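Local coordinates for peridinin-chlorophyll A protein (Amphidinium carterae, PDB 2C9E) that probably serves as a water-soluble light-harvesting antenna, binding peridinin and chlorophyll a to capture blue-green sunlight, at residues 230-235 / 276-281; 238-243 / 268-273; 200-205 / 298-303. All blocks are in the same frame, centred on the assembly; numbering follows the deposited sequence.

Contact 1 of 3, residues 230-235 / 276-281; sequences LTMNQN and ATADPA. Unlike the reference sequence in segment 276-281: Asp279 (reference His). With PID (peridinin), chain I.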
# COMPACT_ATOMS: atom_id res chain seq x y z
N LEU A 230 -9.86 -6.02 5.66
CA LEU A 230 -11.28 -5.72 5.89
C LEU A 230 -11.80 -6.22 7.25
O LEU A 230 -12.82 -5.74 7.72
CB LEU A 230 -12.15 -6.25 4.75
CG LEU A 230 -12.49 -5.41 3.50
CD1 LEU A 230 -12.25 -3.95 3.67
CD2 LEU A 230 -11.75 -5.94 2.34
N THR A 231 -11.11 -7.17 7.88
CA THR A 231 -11.49 -7.68 9.22
C THR A 231 -10.90 -6.81 10.34
O THR A 231 -11.25 -6.99 11.52
CB THR A 231 -10.95 -9.09 9.53
OG1 THR A 231 -9.52 -9.01 9.64
CG2 THR A 231 -11.37 -10.13 8.47
N MET A 232 -9.97 -5.91 10.01
CA MET A 232 -9.41 -5.06 11.04
C MET A 232 -10.32 -3.89 11.43
O MET A 232 -11.14 -3.42 10.63
CB MET A 232 -8.06 -4.45 10.61
CG MET A 232 -7.00 -5.47 10.28
SD MET A 232 -5.50 -4.72 9.63
CE MET A 232 -4.31 -6.01 10.18
N ASN A 233 -10.12 -3.39 12.64
CA ASN A 233 -10.85 -2.25 13.16
C ASN A 233 -10.31 -1.01 12.45
O ASN A 233 -9.14 -0.65 12.60
CB ASN A 233 -10.60 -2.11 14.65
CG ASN A 233 -11.45 -1.03 15.29
OD1 ASN A 233 -11.14 0.18 15.27
ND2 ASN A 233 -12.57 -1.46 15.84
N GLN A 234 -11.17 -0.33 11.70
CA GLN A 234 -10.74 0.83 10.97
C GLN A 234 -10.10 1.97 11.79
O GLN A 234 -9.23 2.66 11.26
CB GLN A 234 -11.88 1.36 10.06
CG GLN A 234 -11.37 2.25 8.87
CD GLN A 234 -10.57 1.46 7.82
OE1 GLN A 234 -10.65 0.23 7.79
NE2 GLN A 234 -9.81 2.17 6.96
N ASN A 235 -10.49 2.18 13.04
CA ASN A 235 -9.87 3.27 13.82
C ASN A 235 -8.40 2.92 14.14
O ASN A 235 -7.53 3.80 14.23
CB ASN A 235 -10.63 3.54 15.13
CG ASN A 235 -12.02 4.18 14.92
OD1 ASN A 235 -12.17 5.18 14.19
ND2 ASN A 235 -13.04 3.61 15.58
N ALA A 276 -4.14 -6.91 16.47
CA ALA A 276 -4.96 -7.60 17.46
C ALA A 276 -6.40 -7.65 16.98
O ALA A 276 -7.13 -8.57 17.32
CB ALA A 276 -4.86 -6.89 18.80
N THR A 277 -6.80 -6.67 16.17
CA THR A 277 -8.16 -6.61 15.69
C THR A 277 -8.51 -7.38 14.41
O THR A 277 -9.67 -7.37 13.98
CB THR A 277 -8.55 -5.16 15.52
OG1 THR A 277 -8.17 -4.70 14.21
CG2 THR A 277 -7.80 -4.35 16.56
N ALA A 278 -7.52 -8.03 13.81
CA ALA A 278 -7.73 -8.83 12.61
C ALA A 278 -8.17 -10.27 12.89
O ALA A 278 -8.01 -10.80 13.99
CB ALA A 278 -6.41 -8.89 11.78
N ASP A 279 -8.67 -10.94 11.86
CA ASP A 279 -9.00 -12.34 11.99
C ASP A 279 -7.60 -12.93 12.11
O ASP A 279 -6.80 -12.75 11.22
CB ASP A 279 -9.63 -12.85 10.72
CG ASP A 279 -9.91 -14.32 10.77
OD1 ASP A 279 -8.96 -15.10 10.99
OD2 ASP A 279 -11.09 -14.68 10.57
N PRO A 280 -7.30 -13.61 13.22
CA PRO A 280 -6.04 -14.27 13.58
C PRO A 280 -5.52 -15.33 12.63
O PRO A 280 -4.30 -15.36 12.31
CB PRO A 280 -6.34 -14.86 14.96
CG PRO A 280 -7.42 -14.00 15.51
CD PRO A 280 -8.30 -13.76 14.31
N ALA A 281 -6.40 -16.23 12.20
CA ALA A 281 -5.96 -17.29 11.31
C ALA A 281 -5.66 -16.68 9.96
O ALA A 281 -4.69 -17.05 9.32
CB ALA A 281 -7.03 -18.45 11.18
C1 PID I . 5.64 -19.70 13.26
C2 PID I . 6.38 -20.67 14.18
C3 PID I . 5.78 -20.65 15.59
C4 PID I . 5.93 -19.23 16.14
C5 PID I . 5.13 -18.17 15.36
C6 PID I . 5.08 -18.40 13.84
C7 PID I . 5.04 -17.24 13.06
C8 PID I . 3.99 -16.80 12.25
C9 PID I . 4.00 -15.62 11.49
C10 PID I . 5.03 -14.69 11.38
C11 PID I . 2.95 -15.10 10.85
C12 PID I . 3.26 -13.89 10.39
C13 PID I . 2.37 -13.03 9.76
C14 PID I . 2.61 -11.75 9.26
C15 PID I . 1.55 -11.05 8.69
C16 PID I . 1.62 -9.75 8.18
C17 PID I . 0.47 -9.11 7.70
C18 PID I . 0.50 -7.81 7.22
C19 PID I . -0.64 -7.14 6.80
C20 PID I . -0.58 -5.83 6.33
C21 PID I . -1.67 -5.07 5.92
C22 PID I . -1.47 -3.77 5.47
C23 PID I . -2.39 -2.93 5.07
C24 PID I . -3.28 -2.05 4.67
C25 PID I . -3.93 -1.01 5.61
C26 PID I . -5.46 -1.10 5.50
C27 PID I . -5.96 -1.07 4.05
C28 PID I . -5.27 -2.14 3.19
C29 PID I . -3.74 -2.02 3.21
C30 PID I . -8.27 -0.50 4.40
C31 PID I . -9.74 -0.94 4.42
CM1 PID I . 6.11 -19.74 11.80
CM2 PID I . 5.81 -16.84 15.69
CM3 PID I . 3.70 -18.12 15.91
CM4 PID I . 3.98 -11.07 9.41
CM5 PID I . -3.08 -5.67 5.97
CM6 PID I . -3.54 -1.24 7.07
CM7 PID I . -3.46 0.39 5.20
CM8 PID I . -3.14 -3.17 2.40
O1 PID I . 4.24 -19.50 13.47
O2 PID I . 6.54 -21.53 16.42
O3 PID I . 6.20 -14.85 11.71
O4 PID I . 4.56 -13.60 10.70
O5 PID I . -3.35 -0.77 2.64
O6 PID I . -7.36 -1.44 4.04
O7 PID I . -7.96 0.65 4.71
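Two threonine hydroxyls carry the polar part of this meeting of two helix-to-helix turns, and they do it reciprocally. Asn233 N donates to Thr277 OG1 at 2.8 Å, almost perfectly straight at 176°. In the other direction Asp279 N donates to Thr231 OG1 at 3.1 Å (159°). Thr231 carries OG1 between its backbone N and carbonyl carbon (chi1 67°), and Thr277 is turned much the same way. Each hydroxyl is also hydrogen-bonded to a carbonyl three residues earlier in the chain, Thr231 OG1 to Val228 O and Thr277 OG1 to Met274 O. The carbonyls Thr231 O and Thr277 O, both acceptors, face each other at only 2.9 Å without a bond.

Apolar contact fills in between. Met232 runs extended beside Ala278, its CG 3.8 Å from Ala278 CB, and Phe283 lies against both. The side chains of Thr231 and Asp279 cross obliquely, with Thr231 CG2 3.9 Å from Asp279 CB.

Peridinin chain I adds a ligand contact on 230-235: Gln234, bent at chi2, points NE2 at the ester carbonyl O7 in a long hydrogen bond of 3.3 Å, while Leu230 CD1 reaches the acetyl methyl C31.

Since Asn233 and Asp279 are N-caps, Asp279 OD1 bonding to Lys282 N, each threonine grips the start of the opposite helix. So a reciprocal pair of backbone N-H to hydroxyl bonds joins the two turns, each hydroxyl held again by its preceding helix.

Contact 2 of 3, residues 238-243 / 268-273; sequences NDAVFA and NLALAK. With CLA (chlorophyll a), chain C.
This is an antiparallel helical hairpin of helices 234-251 and 261-276, in which segments 238-243 and 268-273 run at 158°, their axes 8.4 Å apart. Alanines make that closeness possible. Ala270 points its methyl toward the partner helix, where CB rests 3.6 Å from Ala240 CA and 3.9 Å from Ala243 CB, seated between the two. Ala240 points back, and the two methyls pass side by side, CB to CB 4.0 Å. No hydrogen bond crosses; the contact is methyl against methyl and against the backbone CA.

Leu271 is turned differently. Its side chain leaves the helix pointing neither at nor away from helix 234-251, and with CG anti to the carbonyl carbon (chi1 -74°) the branch swings toward chlorophyll a. CD2 comes over the macrocycle's face, 3.6 Å from the methine CHD of CLA, and touches Ala240 CB loosely. Ala240 CB meets the ethyl carbon CBC of CLA at 3.5 Å, with Val241 CG2 against the same ethyl tip, roughly at right angles.

The hairpin roofs one edge of the pigment, and His244 of the same pocket hydrogen-bonds Ala240 O through ND1. On the macrocycle face covered by Leu271, CLA MG holds water 1 at 2.1 Å.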
# COMPACT_ATOMS: atom_id res chain seq x y z
N ASN A 238 -6.47 3.62 11.15
CA ASN A 238 -6.16 5.04 11.10
C ASN A 238 -5.08 5.39 12.05
O ASN A 238 -4.22 6.19 11.71
CB ASN A 238 -7.39 5.88 11.42
CG ASN A 238 -8.49 5.64 10.46
OD1 ASN A 238 -8.24 5.33 9.30
ND2 ASN A 238 -9.72 5.75 10.93
N ASP A 239 -5.09 4.82 13.25
CA ASP A 239 -4.01 5.15 14.19
C ASP A 239 -2.64 4.72 13.69
O ASP A 239 -1.70 5.50 13.75
CB ASP A 239 -4.24 4.51 15.54
CG ASP A 239 -5.44 5.05 16.23
OD1 ASP A 239 -5.52 6.30 16.38
OD2 ASP A 239 -6.29 4.23 16.63
N ALA A 240 -2.53 3.47 13.23
CA ALA A 240 -1.25 2.94 12.72
C ALA A 240 -0.73 3.76 11.51
O ALA A 240 0.43 4.16 11.46
CB ALA A 240 -1.43 1.50 12.37
N VAL A 241 -1.61 4.03 10.56
CA VAL A 241 -1.26 4.82 9.40
C VAL A 241 -0.69 6.20 9.90
O VAL A 241 0.36 6.66 9.45
CB VAL A 241 -2.51 5.04 8.49
CG1 VAL A 241 -2.24 6.09 7.40
CG2 VAL A 241 -2.91 3.72 7.79
N PHE A 242 -1.39 6.86 10.81
CA PHE A 242 -0.88 8.12 11.26
C PHE A 242 0.48 7.93 12.00
O PHE A 242 1.40 8.76 11.85
CB PHE A 242 -1.92 8.82 12.14
CG PHE A 242 -1.46 10.16 12.63
CD1 PHE A 242 -1.16 11.17 11.72
CD2 PHE A 242 -1.21 10.37 13.99
CE1 PHE A 242 -0.60 12.39 12.14
CE2 PHE A 242 -0.66 11.58 14.45
CZ PHE A 242 -0.35 12.59 13.52
N ALA A 243 0.61 6.86 12.79
CA ALA A 243 1.88 6.62 13.49
C ALA A 243 3.05 6.63 12.45
O ALA A 243 4.10 7.20 12.69
CB ALA A 243 1.85 5.26 14.23
N ASN A 268 5.24 0.55 16.28
CA ASN A 268 5.04 -0.86 16.63
C ASN A 268 3.84 -1.08 17.54
O ASN A 268 3.16 -2.11 17.45
CB ASN A 268 6.30 -1.45 17.32
CG ASN A 268 7.48 -1.57 16.39
OD1 ASN A 268 8.62 -1.25 16.77
ND2 ASN A 268 7.23 -2.02 15.18
N LEU A 269 3.58 -0.14 18.44
CA LEU A 269 2.44 -0.33 19.34
C LEU A 269 1.13 -0.23 18.54
O LEU A 269 0.20 -1.02 18.73
CB LEU A 269 2.44 0.74 20.44
CG LEU A 269 1.27 0.70 21.44
CD1 LEU A 269 1.13 -0.70 22.07
CD2 LEU A 269 1.52 1.74 22.53
N ALA A 270 1.08 0.76 17.66
CA ALA A 270 -0.08 1.00 16.83
C ALA A 270 -0.33 -0.21 15.93
O ALA A 270 -1.47 -0.60 15.75
CB ALA A 270 0.12 2.27 16.02
N LEU A 271 0.72 -0.82 15.39
CA LEU A 271 0.53 -2.02 14.57
C LEU A 271 0.04 -3.19 15.42
O LEU A 271 -0.85 -3.93 15.02
CB LEU A 271 1.84 -2.41 13.85
CG LEU A 271 2.22 -1.51 12.68
CD1 LEU A 271 3.57 -1.87 12.16
CD2 LEU A 271 1.18 -1.66 11.57
N ALA A 272 0.67 -3.40 16.56
CA ALA A 272 0.30 -4.47 17.47
C ALA A 272 -1.24 -4.40 17.70
O ALA A 272 -1.97 -5.39 17.53
CB ALA A 272 1.10 -4.30 18.81
N LYS A 273 -1.72 -3.22 18.08
CA LYS A 273 -3.15 -3.00 18.29
C LYS A 273 -3.96 -3.27 17.02
O LYS A 273 -5.02 -3.94 17.06
CB LYS A 273 -3.38 -1.57 18.75
CG LYS A 273 -3.66 -1.47 20.19
CD LYS A 273 -2.43 -1.11 20.95
CE LYS A 273 -2.16 0.37 20.80
NZ LYS A 273 -2.85 1.23 21.83
MG CLA C . 5.05 -1.71 7.44
CHA CLA C . 5.36 -5.16 8.02
CHB CLA C . 8.23 -1.69 6.09
CHC CLA C . 4.44 1.40 6.01
CHD CLA C . 1.62 -2.09 8.01
NA CLA C . 6.65 -3.19 7.25
C1A CLA C . 6.55 -4.55 7.56
C2A CLA C . 7.83 -5.26 7.17
C3A CLA C . 8.77 -4.13 6.80
C4A CLA C . 7.86 -2.91 6.67
CMA CLA C . 9.78 -3.89 7.93
CAA CLA C . 7.61 -6.21 5.98
CBA CLA C . 8.81 -7.11 5.72
CGA CLA C . 8.67 -7.89 4.41
O1A CLA C . 9.61 -8.61 4.06
O2A CLA C . 7.47 -7.80 3.56
NB CLA C . 6.18 -0.34 6.37
C1B CLA C . 7.48 -0.53 5.96
C2B CLA C . 8.00 0.71 5.45
C3B CLA C . 6.96 1.61 5.43
C4B CLA C . 5.77 0.91 5.95
CMB CLA C . 9.49 1.01 5.05
CAB CLA C . 7.34 2.93 4.92
CBB CLA C . 6.44 3.92 4.85
NC CLA C . 3.32 -0.56 7.08
C1C CLA C . 3.31 0.71 6.53
C2C CLA C . 1.96 1.25 6.67
C3C CLA C . 1.18 0.29 7.22
C4C CLA C . 2.04 -0.87 7.46
CMC CLA C . 1.46 2.64 6.26
CAC CLA C . -0.29 0.36 7.55
CBC CLA C . -0.53 0.91 9.01
ND CLA C . 3.77 -3.23 7.89
C1D CLA C . 2.45 -3.21 8.24
C2D CLA C . 2.09 -4.40 8.96
C3D CLA C . 3.18 -5.19 8.90
C4D CLA C . 4.20 -4.46 8.23
CMD CLA C . 0.69 -4.71 9.60
CAD CLA C . 3.71 -6.50 9.16
OBD CLA C . 3.32 -7.40 9.93
CBD CLA C . 5.03 -6.63 8.43
CGD CLA C . 6.03 -7.17 9.41
O1D CLA C . 6.73 -6.40 10.06
O2D CLA C . 6.12 -8.51 9.61
CED CLA C . 6.87 -8.98 10.59
C1 CLA C . 7.47 -8.59 2.34
C2 CLA C . 6.26 -8.34 1.71
C3 CLA C . 5.40 -9.19 1.03
C4 CLA C . 5.67 -10.72 0.82
C5 CLA C . 4.04 -8.68 0.39
C6 CLA C . 3.79 -7.14 0.50
C7 CLA C . 2.36 -6.73 0.06
C8 CLA C . 2.01 -5.23 0.21
C9 CLA C . 0.48 -5.02 0.10
C10 CLA C . 2.72 -4.45 -0.92
C11 CLA C . 2.24 -2.99 -1.16
C12 CLA C . 3.17 -2.23 -2.09
C13 CLA C . 3.47 -2.88 -3.45
C14 CLA C . 4.73 -2.38 -4.12
C15 CLA C . 2.26 -2.67 -4.38
C16 CLA C . 1.94 -1.25 -4.81
C17 CLA C . 0.56 -1.21 -5.38
C18 CLA C . 0.14 0.11 -6.01
C19 CLA C . -1.27 -0.00 -6.54
C20 CLA C . 1.07 0.48 -7.14
O HOH W 1 5.52 -0.78 9.30

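Contact 3 of 3, residues 200-205 / 298-303; sequences SPEISK and MALFAA. With PID (peridinin), chain H.
Leu300 sits at the middle of this antiparallel pair, sending CD2 against Glu202 CB at 3.8 Å and, more loosely, against Ile203 CG1. Glu202 crosses Leu300 obliquely, and its CG lies 3.9 Å from Ala299 CB. Bent at chi2 (74°), it carries its carboxylate along helix 293-302 instead of straight across. There water 2 bridges the segments, donating to Glu202 OE2 at 3.1 Å and to Ala299 O at a short 2.5 Å; no direct hydrogen bond joins them.

Peridinin chain H is the next shell and lies along the apolar side of both helices. Leu300 CD1 touches its polyene at C15 (3.7 Å), Ile203 CG1 at C19 (3.7 Å). At the far end Phe301 packs CB tightly on CM1 of the pigment at 3.3 Å, while C6 of the same pigment lies over one face of its ring. An alanine at Phe301 would probably loosen this end of the pigment, since the ring's cover over C6, C7 and CM2 would go, together with its packing on Ala309 and Lys310.

Asn304 and Ser37 hold the carotenoid by hydrogen bonds, and Ile203 and Leu300 also touch chlorophyll a. This is a carotenoid site of the all-helical peridinin-chlorophyll fold: a long polyene laid against an antiparallel helix pair.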
# COMPACT_ATOMS: atom_id res chain seq x y z
N SER A 200 17.11 -0.32 -0.05
CA SER A 200 17.03 -1.67 0.46
C SER A 200 16.99 -2.62 -0.71
O SER A 200 15.96 -2.87 -1.29
CB SER A 200 15.79 -1.86 1.34
OG SER A 200 14.68 -1.18 0.81
N PRO A 201 18.14 -3.16 -1.05
CA PRO A 201 18.39 -4.09 -2.15
C PRO A 201 17.48 -5.33 -2.22
O PRO A 201 16.92 -5.62 -3.27
CB PRO A 201 19.87 -4.44 -1.97
CG PRO A 201 20.16 -4.16 -0.47
CD PRO A 201 19.37 -2.88 -0.28
N GLU A 202 17.32 -6.05 -1.10
CA GLU A 202 16.46 -7.24 -1.12
C GLU A 202 14.97 -6.91 -1.44
O GLU A 202 14.34 -7.61 -2.24
CB GLU A 202 16.50 -7.98 0.24
CG GLU A 202 17.86 -8.43 0.71
CD GLU A 202 18.74 -7.26 1.20
OE1 GLU A 202 18.19 -6.13 1.41
OE2 GLU A 202 19.98 -7.50 1.39
N ILE A 203 14.44 -5.86 -0.83
CA ILE A 203 13.04 -5.50 -1.01
C ILE A 203 12.80 -5.00 -2.42
O ILE A 203 11.78 -5.32 -3.05
CB ILE A 203 12.64 -4.43 0.06
CG1 ILE A 203 12.68 -5.08 1.44
CG2 ILE A 203 11.22 -3.87 -0.19
CD1 ILE A 203 11.44 -5.91 1.74
N SER A 204 13.75 -4.22 -2.95
CA SER A 204 13.59 -3.72 -4.30
C SER A 204 13.61 -4.87 -5.27
O SER A 204 12.77 -4.95 -6.18
CB SER A 204 14.71 -2.74 -4.68
OG SER A 204 14.49 -1.52 -4.00
N LYS A 205 14.57 -5.78 -5.08
CA LYS A 205 14.63 -6.88 -6.02
C LYS A 205 13.33 -7.70 -5.97
O LYS A 205 12.84 -8.09 -7.03
CB LYS A 205 15.88 -7.73 -5.81
CG LYS A 205 16.04 -8.89 -6.83
CD LYS A 205 15.67 -8.55 -8.31
CE LYS A 205 16.83 -8.03 -9.21
NZ LYS A 205 17.29 -6.59 -9.04
N MET A 298 15.10 -14.96 4.33
CA MET A 298 16.48 -15.43 4.57
C MET A 298 17.45 -14.33 4.10
O MET A 298 18.39 -14.00 4.77
CB MET A 298 16.82 -16.70 3.78
CG MET A 298 16.50 -18.01 4.47
SD MET A 298 17.30 -18.17 6.10
CE MET A 298 16.02 -18.99 7.03
N ALA A 299 17.23 -13.77 2.92
CA ALA A 299 18.11 -12.71 2.45
C ALA A 299 18.08 -11.45 3.39
O ALA A 299 19.12 -10.85 3.68
CB ALA A 299 17.72 -12.34 1.02
N LEU A 300 16.91 -11.04 3.89
CA LEU A 300 16.83 -9.90 4.82
C LEU A 300 17.63 -10.28 6.10
O LEU A 300 18.47 -9.48 6.59
CB LEU A 300 15.35 -9.58 5.16
CG LEU A 300 14.60 -8.91 3.97
CD1 LEU A 300 13.11 -8.97 4.19
CD2 LEU A 300 15.09 -7.43 3.78
N PHE A 301 17.39 -11.49 6.62
CA PHE A 301 18.12 -12.03 7.79
C PHE A 301 19.66 -12.04 7.53
O PHE A 301 20.43 -11.71 8.42
CB PHE A 301 17.65 -13.46 8.07
CG PHE A 301 18.45 -14.17 9.11
CD1 PHE A 301 18.72 -13.57 10.36
CD2 PHE A 301 18.88 -15.48 8.90
CE1 PHE A 301 19.41 -14.27 11.39
CE2 PHE A 301 19.57 -16.19 9.94
CZ PHE A 301 19.83 -15.57 11.18
N ALA A 302 20.09 -12.43 6.33
CA ALA A 302 21.50 -12.46 6.02
C ALA A 302 22.15 -11.08 6.06
O ALA A 302 23.35 -10.98 6.14
CB ALA A 302 21.76 -13.11 4.62
N ALA A 303 21.36 -10.01 5.97
CA ALA A 303 21.95 -8.68 6.02
C ALA A 303 22.04 -8.14 7.45
O ALA A 303 22.60 -7.06 7.68
CB ALA A 303 21.13 -7.73 5.16
C1 PID H . 14.72 -15.93 9.66
C2 PID H . 15.15 -17.36 10.00
C3 PID H . 14.83 -17.70 11.45
C4 PID H . 15.51 -16.69 12.37
C5 PID H . 15.03 -15.25 12.21
C6 PID H . 14.73 -14.86 10.76
C7 PID H . 14.94 -13.51 10.44
C8 PID H . 13.96 -12.67 9.90
C9 PID H . 14.13 -11.32 9.57
C10 PID H . 15.27 -10.53 9.71
C11 PID H . 13.22 -10.56 8.96
C12 PID H . 13.73 -9.37 8.70
C13 PID H . 13.10 -8.40 7.91
C14 PID H . 13.57 -7.14 7.55
C15 PID H . 12.77 -6.35 6.71
C16 PID H . 13.10 -5.10 6.20
C17 PID H . 12.21 -4.44 5.35
C18 PID H . 12.49 -3.22 4.74
C19 PID H . 11.58 -2.59 3.89
C20 PID H . 11.89 -1.40 3.23
C21 PID H . 11.05 -0.73 2.34
C22 PID H . 11.57 0.39 1.70
C23 PID H . 10.99 1.14 0.80
C24 PID H . 10.55 1.83 -0.23
C25 PID H . 9.73 3.13 -0.10
C26 PID H . 8.72 3.28 -1.24
C27 PID H . 9.33 3.00 -2.62
C28 PID H . 9.79 1.54 -2.62
C29 PID H . 10.95 1.36 -1.63
C30 PID H . 8.22 4.37 -4.23
C31 PID H . 7.27 4.53 -5.42
CM1 PID H . 15.07 -15.51 8.23
CM2 PID H . 16.15 -14.39 12.81
CM3 PID H . 13.76 -15.05 13.05
CM4 PID H . 14.90 -6.60 8.08
CM5 PID H . 9.59 -1.15 2.14
CM6 PID H . 8.99 3.15 1.24
CM7 PID H . 10.72 4.30 -0.16
CM8 PID H . 11.39 -0.10 -1.61
O1 PID H . 13.51 -15.43 10.25
O2 PID H . 15.44 -18.96 11.74
O3 PID H . 16.33 -10.85 10.22
O4 PID H . 15.02 -9.30 9.16
O5 PID H . 12.01 2.19 -2.12
O6 PID H . 8.39 3.13 -3.70
O7 PID H . 8.81 5.34 -3.78
O HOH W 2 20.98 -10.37 2.05

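Following the chain from the N terminus, 200-205 comes first, then 230-235 and 238-243 on the way out, and 268-273, 276-281 and 298-303 on the way back. The three contacts therefore nest without crossing: contact 2 closes the innermost loop of 24 residues, contact 1 surrounds it with 40, and contact 3 spans 92. Contacts 1 and 2 share helix 234-251 and sit 12 Å apart centre to centre: contact 2 pairs the two helices of the hairpin, and contact 1 joins the turns that enter and leave it at its open end. Contact 3, about 28 Å from contact 1 between centres, joins helix 201-213 to helix 293-302, bringing the outer parts of the same family region together.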